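HmuY protein (PDB 6R2H) probably binds heme as a hemophore-like member of the HmuY family, and is seen here in its apo form. Local coordinates at residues R37-Y42 against V113-R118; L11-D16 against F28-E33. One frame throughout, in Å; residues are numbered along the deposited sequence.

Both segments of contact 2 precede those of contact 1 along the chain. Their centres lie about 17 Å apart. Strand 28-32, an outermost strand of the four-stranded antiparallel sheet, is followed in the chain, after a short loop, by strand 37-42 of the nine-stranded antiparallel sheet, so the chain passes from one sheet to the other between the two contacts. The two contacts also touch: Val114 CG1 of contact 1 packs on Glu33 CG of contact 2 at 3.6 Å, and the backbone at Val113 and Val114 meets Tyr15 and Asp16. The bulged end of strand 105-115 in the large sheet thus packs against loop 11-16 and against Glu33, just after a strand of the small sheet.

Contact 1: residues R37-Y42 against V113-R118; sequences REFRKY and VVDMSR
At the bulged end of strand 105-115, Val114, Asp115 and Arg118 meet Arg37 and Phe39 of strand 37-42. The two strands are not sheet neighbours; strand 124-132 runs between them, and the contact is made by side chains reaching across it. Val114 CG2 sits over one face of the Arg37 guanidinium, toward its rim, 3.7 Å from Arg37 NE. The Phe39 ring takes Asp115 at its edge, with Asp115 OD2 3.7 Å from Phe39 CE2 and near the ring plane. Ring and carboxylate planes stand 77° apart. Val114 and Asp115 both face Gly126, which makes a classic beta bulge. Asp115 also starts an Asx turn: Asp115 OD1 accepts from Ser117 N at 3.0 Å and from Ser117 OG at 2.9 Å, both on the same face of the carboxylate plane. This double grip fixes the carboxylate while OD2 faces the ring. Arg118, the N-cap residue of helix 119-122, bends at chi3 (87°) and brings Arg118 NH1 obliquely to Phe39, 3.6 Å from Phe39 CD2. Its guanidinium plane is turned 53° from the ring. Arg118 NE forms a salt bridge with Glu122, and Arg37 NH1 has a long, weak ion pair with Glu56.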
ATOM      1  N   ARG A  37      12.314  14.537  -0.275  1.00 41.51           N
ATOM      2  CA  ARG A  37      12.177  14.213   1.137  1.00 41.49           C
ATOM      3  C   ARG A  37      12.372  15.457   1.998  1.00 42.65           C
ATOM      4  O   ARG A  37      13.183  16.330   1.690  1.00 44.56           O
ATOM      5  CB  ARG A  37      13.190  13.147   1.552  1.00 39.02           C
ATOM      6  CG  ARG A  37      13.461  12.122   0.467  1.00 40.07           C
ATOM      7  CD  ARG A  37      14.514  11.179   0.960  1.00 38.62           C
ATOM      8  NE  ARG A  37      14.302   9.847   0.434  1.00 36.53           N
ATOM      9  CZ  ARG A  37      15.073   8.834   0.776  1.00 41.48           C
ATOM     10  NH1 ARG A  37      16.082   9.055   1.607  1.00 43.42           N
ATOM     11  NH2 ARG A  37      14.846   7.622   0.293  1.00 43.68           N
ATOM     12  N   GLU A  38      11.618  15.496   3.101  1.00 43.35           N
ATOM     13  CA  GLU A  38      11.737  16.502   4.140  1.00 46.16           C
ATOM     14  C   GLU A  38      12.125  15.776   5.426  1.00 45.76           C
ATOM     15  O   GLU A  38      11.440  14.823   5.813  1.00 49.28           O
ATOM     16  CB  GLU A  38      10.379  17.196   4.273  1.00 49.30           C
ATOM     17  CG  GLU A  38      10.395  18.551   4.962  1.00 54.19           C
ATOM     18  CD  GLU A  38       9.133  19.338   4.659  1.00 59.97           C
ATOM     19  OE1 GLU A  38       8.228  19.393   5.527  1.00 61.26           O
ATOM     20  OE2 GLU A  38       9.048  19.875   3.544  1.00 67.73           O
ATOM     21  N   PHE A  39      13.247  16.186   6.043  1.00 40.74           N
ATOM     22  CA  PHE A  39      13.572  15.664   7.356  1.00 37.55           C
ATOM     23  C   PHE A  39      12.918  16.557   8.395  1.00 36.02           C
ATOM     24  O   PHE A  39      13.106  17.772   8.386  1.00 34.03           O
ATOM     25  CB  PHE A  39      15.072  15.423   7.531  1.00 38.56           C
ATOM     26  CG  PHE A  39      15.563  14.270   6.695  1.00 42.32           C
ATOM     27  CD1 PHE A  39      15.941  14.462   5.369  1.00 42.80           C
ATOM     28  CD2 PHE A  39      15.602  12.983   7.217  1.00 43.00           C
ATOM     29  CE1 PHE A  39      16.347  13.392   4.584  1.00 43.15           C
ATOM     30  CE2 PHE A  39      16.026  11.916   6.435  1.00 43.90           C
ATOM     31  CZ  PHE A  39      16.392  12.121   5.121  1.00 44.02           C
ATOM     32  N   ARG A  40      12.113  15.923   9.253  1.00 36.80           N
ATOM     33  CA  ARG A  40      11.279  16.652  10.187  1.00 39.91           C
ATOM     34  C   ARG A  40      11.672  16.262  11.607  1.00 44.33           C
ATOM     35  O   ARG A  40      11.752  15.065  11.904  1.00 42.89           O
ATOM     36  CB  ARG A  40       9.817  16.301   9.915  1.00 40.03           C
ATOM     37  CG  ARG A  40       9.332  16.728   8.540  1.00 45.32           C
ATOM     38  CD  ARG A  40       7.831  16.631   8.391  1.00 47.92           C
ATOM     39  NE  ARG A  40       7.417  16.941   7.023  1.00 49.97           N
ATOM     40  CZ  ARG A  40       6.326  16.433   6.445  1.00 52.01           C
ATOM     41  NH1 ARG A  40       5.553  15.595   7.118  1.00 49.48           N
ATOM     42  NH2 ARG A  40       6.020  16.762   5.200  1.00 48.93           N
ATOM     43  N   LYS A  41      11.944  17.279  12.447  1.00 44.39           N
ATOM     44  CA  LYS A  41      12.197  17.068  13.866  1.00 49.76           C
ATOM     45  C   LYS A  41      10.922  17.407  14.631  1.00 56.78           C
ATOM     46  O   LYS A  41      10.385  18.506  14.473  1.00 58.15           O
ATOM     47  CB  LYS A  41      13.351  17.940  14.368  1.00 47.51           C
ATOM     48  CG  LYS A  41      13.906  17.575  15.741  1.00 46.10           C
ATOM     49  CD  LYS A  41      14.966  18.553  16.203  1.00 49.60           C
ATOM     50  CE  LYS A  41      15.691  18.099  17.451  1.00 56.14           C
ATOM     51  NZ  LYS A  41      16.590  16.954  17.164  1.00 61.06           N
ATOM     52  N   TYR A  42      10.457  16.452  15.452  1.00 61.87           N
ATOM     53  CA  TYR A  42       9.176  16.568  16.135  1.00 69.46           C
ATOM     54  C   TYR A  42       9.380  16.931  17.606  1.00 76.06           C
ATOM     55  O   TYR A  42      10.202  16.314  18.282  1.00 78.14           O
ATOM     56  CB  TYR A  42       8.345  15.294  15.950  1.00 64.83           C
ATOM     57  CG  TYR A  42       7.868  15.033  14.541  1.00 64.47           C
ATOM     58  CD1 TYR A  42       6.713  15.632  14.052  1.00 65.88           C
ATOM     59  CD2 TYR A  42       8.556  14.175  13.697  1.00 58.66           C
ATOM     60  CE1 TYR A  42       6.262  15.405  12.761  1.00 61.24           C
ATOM     61  CE2 TYR A  42       8.118  13.934  12.403  1.00 59.49           C
ATOM     62  CZ  TYR A  42       6.970  14.553  11.929  1.00 60.77           C
ATOM     63  OH  TYR A  42       6.524  14.321  10.658  1.00 59.25           O
ATOM     64  N   VAL A 113       6.510   7.553   5.493  1.00 31.29           N
ATOM     65  CA  VAL A 113       7.811   7.544   6.133  1.00 32.12           C
ATOM     66  C   VAL A 113       8.801   6.799   5.249  1.00 31.95           C
ATOM     67  O   VAL A 113       8.638   5.599   5.049  1.00 30.81           O
ATOM     68  CB  VAL A 113       7.728   6.899   7.530  1.00 34.04           C
ATOM     69  CG1 VAL A 113       9.090   6.834   8.212  1.00 33.51           C
ATOM     70  CG2 VAL A 113       6.745   7.656   8.404  1.00 35.78           C
ATOM     71  N   VAL A 114       9.846   7.509   4.780  1.00 34.30           N
ATOM     72  CA  VAL A 114      10.874   6.913   3.930  1.00 35.74           C
ATOM     73  C   VAL A 114      12.157   6.599   4.702  1.00 38.17           C
ATOM     74  O   VAL A 114      12.946   5.777   4.244  1.00 39.86           O
ATOM     75  CB  VAL A 114      11.173   7.709   2.641  1.00 34.71           C
ATOM     76  CG1 VAL A 114      10.005   7.676   1.672  1.00 33.17           C
ATOM     77  CG2 VAL A 114      11.612   9.134   2.921  1.00 33.13           C
ATOM     78  N   ASP A 115      12.385   7.262   5.847  1.00 38.74           N
ATOM     79  CA  ASP A 115      13.631   7.095   6.584  1.00 42.05           C
ATOM     80  C   ASP A 115      13.368   7.245   8.078  1.00 48.67           C
ATOM     81  O   ASP A 115      13.033   8.337   8.545  1.00 54.09           O
ATOM     82  CB  ASP A 115      14.697   8.117   6.172  1.00 41.81           C
ATOM     83  CG  ASP A 115      16.096   7.819   6.717  1.00 43.89           C
ATOM     84  OD1 ASP A 115      16.209   7.017   7.677  1.00 40.23           O
ATOM     85  OD2 ASP A 115      17.074   8.370   6.157  1.00 45.79           O
ATOM     86  N   MET A 116      13.559   6.156   8.834  1.00 52.86           N
ATOM     87  CA  MET A 116      13.223   6.222  10.250  1.00 59.87           C
ATOM     88  C   MET A 116      14.469   6.049  11.112  1.00 61.23           C
ATOM     89  O   MET A 116      14.370   5.943  12.333  1.00 65.48           O
ATOM     90  CB  MET A 116      12.123   5.232  10.644  1.00 60.13           C
ATOM     91  CG  MET A 116      12.579   3.810  10.743  1.00 63.54           C
ATOM     92  SD  MET A 116      11.234   2.888  11.502  1.00 78.60           S
ATOM     93  CE  MET A 116      12.053   1.326  11.846  1.00 77.41           C
ATOM     94  N   SER A 117      15.640   6.108  10.475  1.00 61.41           N
ATOM     95  CA  SER A 117      16.898   5.785  11.134  1.00 63.96           C
ATOM     96  C   SER A 117      17.260   6.792  12.235  1.00 65.03           C
ATOM     97  O   SER A 117      18.011   6.461  13.149  1.00 63.53           O
ATOM     98  CB  SER A 117      18.000   5.658  10.123  1.00 62.36           C
ATOM     99  OG  SER A 117      18.365   6.947   9.649  1.00 71.01           O
ATOM    100  N   ARG A 118      16.735   8.018  12.155  1.00 64.87           N
ATOM    101  CA  ARG A 118      17.115   9.050  13.107  1.00 60.67           C
ATOM    102  C   ARG A 118      15.954   9.385  14.037  1.00 63.50           C
ATOM    103  O   ARG A 118      15.932  10.461  14.641  1.00 60.97           O
ATOM    104  CB  ARG A 118      17.559  10.320  12.379  1.00 52.97           C
ATOM    105  CG  ARG A 118      18.851  10.178  11.600  1.00 52.94           C
ATOM    106  CD  ARG A 118      18.762  11.348  10.582  1.00 58.92           C
ATOM    107  NE  ARG A 118      19.270  12.640  11.049  1.00 57.90           N
ATOM    108  CZ  ARG A 118      19.064  13.808  10.428  1.00 58.44           C
ATOM    109  NH1 ARG A 118      18.354  13.867   9.311  1.00 56.08           N
ATOM    110  NH2 ARG A 118      19.590  14.922  10.909  1.00 56.62           N
TER

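Contact 2: residues L11-D16 against F28-E33; sequences LMPGYD and FEQQAE
The side chains of Pro13 and Gln30 lie alongside each other, running opposite ways, the proline ring set against the side-chain amide. Pro13 CB does most of the touching. Pro13 CB lies 3.7 Å from Gln30 OE1 and 4.0 Å from Gln30 NE2, so it meets both ends of the amide. Pro13 CG adds a second contact, 3.9 Å from Gln30 OE1. The Gln30 chain is extended beyond CG (chi2 158°), which carries its amide out to the proline. Only carbon atoms of the ring meet the amide, so this is van der Waals packing.

The loop 11-16 joins strand 6-11 of the large sheet to strand 17-21 of the small one. Strand 17-21 pairs with strand 28-32, an outermost strand of the small antiparallel sheet, and loop 11-16 also touches it. Near the end of that strand the contact passes to the backbone. Glu33 N donates to Asp16 O at 2.8 Å, with an N-H...O angle of 153°. Ala32 CA approaches Asp16 O at 3.2 Å in a CA-H...O contact, and Ala32 CB lies 3.6 Å from that same Asp16 O. Asp16 O is thus met by Ala32, the last residue of the strand, and by Glu33, just beyond it.

The Glu33 side chain starts toward the loop but bends at chi2 (54°) and carries its carboxylate away. There OE1 accepts from Trp18 NE1 and OE2 from Gly35 N, so each carboxylate oxygen has a partner.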
ATOM      1  N   LEU A  11       8.259 -10.872   0.581  1.00 34.58           N
ATOM      2  CA  LEU A  11       8.774 -10.136   1.723  1.00 34.64           C
ATOM      3  C   LEU A  11       8.969  -8.689   1.290  1.00 36.80           C
ATOM      4  O   LEU A  11       9.390  -8.428   0.165  1.00 43.19           O
ATOM      5  CB  LEU A  11      10.100 -10.761   2.165  1.00 33.67           C
ATOM      6  CG  LEU A  11       9.999 -12.177   2.731  1.00 33.33           C
ATOM      7  CD1 LEU A  11      11.361 -12.704   3.150  1.00 33.21           C
ATOM      8  CD2 LEU A  11       9.033 -12.229   3.906  1.00 33.08           C
ATOM      9  N   MET A  12       8.646  -7.751   2.178  1.00 35.56           N
ATOM     10  CA  MET A  12       8.687  -6.345   1.803  1.00 35.80           C
ATOM     11  C   MET A  12      10.112  -5.787   1.902  1.00 34.87           C
ATOM     12  O   MET A  12      10.913  -6.207   2.736  1.00 31.17           O
ATOM     13  CB  MET A  12       7.737  -5.514   2.673  1.00 36.85           C
ATOM     14  CG  MET A  12       6.273  -5.691   2.295  1.00 36.24           C
ATOM     15  SD  MET A  12       5.890  -5.259   0.578  1.00 34.82           S
ATOM     16  CE  MET A  12       5.805  -3.465   0.679  1.00 34.37           C
ATOM     17  N   PRO A  13      10.473  -4.820   1.030  1.00 34.34           N
ATOM     18  CA  PRO A  13      11.674  -4.004   1.230  1.00 33.33           C
ATOM     19  C   PRO A  13      11.500  -2.941   2.316  1.00 32.22           C
ATOM     20  O   PRO A  13      10.473  -2.893   2.983  1.00 31.57           O
ATOM     21  CB  PRO A  13      11.857  -3.330  -0.143  1.00 34.41           C
ATOM     22  CG  PRO A  13      10.456  -3.241  -0.720  1.00 33.71           C
ATOM     23  CD  PRO A  13       9.751  -4.484  -0.210  1.00 33.21           C
ATOM     24  N   GLY A  14      12.519  -2.092   2.486  1.00 31.98           N
ATOM     25  CA  GLY A  14      12.582  -1.160   3.601  1.00 32.99           C
ATOM     26  C   GLY A  14      11.725   0.077   3.359  1.00 37.22           C
ATOM     27  O   GLY A  14      11.132   0.223   2.291  1.00 36.18           O
ATOM     28  N   TYR A  15      11.715   0.981   4.350  1.00 37.10           N
ATOM     29  CA  TYR A  15      10.908   2.193   4.357  1.00 36.00           C
ATOM     30  C   TYR A  15      11.131   3.089   3.138  1.00 35.08           C
ATOM     31  O   TYR A  15      10.354   4.017   2.891  1.00 30.76           O
ATOM     32  CB  TYR A  15      11.122   2.951   5.667  1.00 36.25           C
ATOM     33  CG  TYR A  15      10.226   2.430   6.757  1.00 37.52           C
ATOM     34  CD1 TYR A  15      10.585   1.315   7.493  1.00 36.66           C
ATOM     35  CD2 TYR A  15       8.993   3.020   7.012  1.00 39.30           C
ATOM     36  CE1 TYR A  15       9.742   0.814   8.475  1.00 39.12           C
ATOM     37  CE2 TYR A  15       8.145   2.531   7.995  1.00 38.42           C
ATOM     38  CZ  TYR A  15       8.521   1.419   8.728  1.00 38.13           C
ATOM     39  OH  TYR A  15       7.693   0.929   9.699  1.00 40.61           O
ATOM     40  N   ASP A  16      12.181   2.821   2.365  1.00 39.58           N
ATOM     41  CA  ASP A  16      12.471   3.745   1.276  1.00 44.08           C
ATOM     42  C   ASP A  16      11.974   3.187  -0.056  1.00 41.86           C
ATOM     43  O   ASP A  16      12.191   3.806  -1.095  1.00 42.50           O
ATOM     44  CB  ASP A  16      13.932   4.218   1.269  1.00 49.01           C
ATOM     45  CG  ASP A  16      14.923   3.104   1.007  1.00 54.43           C
ATOM     46  OD1 ASP A  16      14.603   1.940   1.338  1.00 58.01           O
ATOM     47  OD2 ASP A  16      16.007   3.412   0.481  1.00 65.71           O
ATOM     48  N   PHE A  28       5.669  -8.403 -10.219  1.00 43.12           N
ATOM     49  CA  PHE A  28       5.887  -7.145  -9.530  1.00 43.75           C
ATOM     50  C   PHE A  28       7.307  -6.628  -9.753  1.00 43.45           C
ATOM     51  O   PHE A  28       8.204  -7.370 -10.144  1.00 44.49           O
ATOM     52  CB  PHE A  28       5.489  -7.249  -8.058  1.00 42.75           C
ATOM     53  CG  PHE A  28       6.520  -7.861  -7.150  1.00 43.49           C
ATOM     54  CD1 PHE A  28       6.621  -9.235  -7.009  1.00 43.74           C
ATOM     55  CD2 PHE A  28       7.373  -7.052  -6.412  1.00 43.72           C
ATOM     56  CE1 PHE A  28       7.560  -9.784  -6.142  1.00 43.96           C
ATOM     57  CE2 PHE A  28       8.307  -7.599  -5.543  1.00 43.25           C
ATOM     58  CZ  PHE A  28       8.403  -8.966  -5.413  1.00 44.70           C
ATOM     59  N   GLU A  29       7.478  -5.327  -9.504  1.00 40.67           N
ATOM     60  CA  GLU A  29       8.769  -4.674  -9.584  1.00 43.73           C
ATOM     61  C   GLU A  29       8.978  -3.889  -8.290  1.00 42.28           C
ATOM     62  O   GLU A  29       8.036  -3.335  -7.734  1.00 37.34           O
ATOM     63  CB  GLU A  29       8.788  -3.732 -10.792  1.00 46.79           C
ATOM     64  CG  GLU A  29       9.233  -4.359 -12.098  1.00 50.84           C
ATOM     65  CD  GLU A  29       9.082  -3.394 -13.265  1.00 58.08           C
ATOM     66  OE1 GLU A  29       8.278  -3.692 -14.159  1.00 55.68           O
ATOM     67  OE2 GLU A  29       9.767  -2.343 -13.278  1.00 68.06           O
ATOM     68  N   GLN A  30      10.227  -3.838  -7.822  1.00 40.32           N
ATOM     69  CA  GLN A  30      10.583  -3.037  -6.666  1.00 38.71           C
ATOM     70  C   GLN A  30      11.176  -1.713  -7.143  1.00 34.59           C
ATOM     71  O   GLN A  30      11.896  -1.697  -8.131  1.00 34.25           O
ATOM     72  CB  GLN A  30      11.581  -3.831  -5.826  1.00 42.23           C
ATOM     73  CG  GLN A  30      12.582  -2.956  -5.083  1.00 46.41           C
ATOM     74  CD  GLN A  30      13.179  -3.668  -3.898  1.00 50.07           C
ATOM     75  OE1 GLN A  30      12.713  -4.732  -3.488  1.00 53.57           O
ATOM     76  NE2 GLN A  30      14.232  -3.080  -3.350  1.00 50.50           N
ATOM     77  N   GLN A  31      10.891  -0.617  -6.432  1.00 33.49           N
ATOM     78  CA  GLN A  31      11.483   0.671  -6.766  1.00 38.16           C
ATOM     79  C   GLN A  31      11.473   1.590  -5.544  1.00 38.05           C
ATOM     80  O   GLN A  31      10.548   1.520  -4.750  1.00 42.26           O
ATOM     81  CB  GLN A  31      10.719   1.275  -7.948  1.00 37.97           C
ATOM     82  CG  GLN A  31      11.354   2.526  -8.529  1.00 39.73           C
ATOM     83  CD  GLN A  31      10.558   3.028  -9.709  1.00 43.01           C
ATOM     84  OE1 GLN A  31       9.580   3.760  -9.562  1.00 46.85           O
ATOM     85  NE2 GLN A  31      10.967   2.636 -10.905  1.00 44.82           N
ATOM     86  N   ALA A  32      12.489   2.452  -5.401  1.00 35.27           N
ATOM     87  CA  ALA A  32      12.564   3.400  -4.290  1.00 33.61           C
ATOM     88  C   ALA A  32      11.494   4.468  -4.457  1.00 31.61           C
ATOM     89  O   ALA A  32      11.126   4.781  -5.585  1.00 31.65           O
ATOM     90  CB  ALA A  32      13.929   4.053  -4.232  1.00 31.09           C
ATOM     91  N   GLU A  33      11.007   5.008  -3.334  1.00 30.67           N
ATOM     92  CA  GLU A  33      10.292   6.275  -3.350  1.00 33.01           C
ATOM     93  C   GLU A  33      11.175   7.325  -4.021  1.00 34.44           C
ATOM     94  O   GLU A  33      12.337   7.500  -3.640  1.00 34.40           O
ATOM     95  CB  GLU A  33       9.989   6.753  -1.928  1.00 34.94           C
ATOM     96  CG  GLU A  33       9.342   8.135  -1.886  1.00 36.82           C
ATOM     97  CD  GLU A  33       8.091   8.259  -2.747  1.00 38.94           C
ATOM     98  OE1 GLU A  33       7.175   7.410  -2.605  1.00 40.39           O
ATOM     99  OE2 GLU A  33       8.039   9.185  -3.576  1.00 38.64           O
TER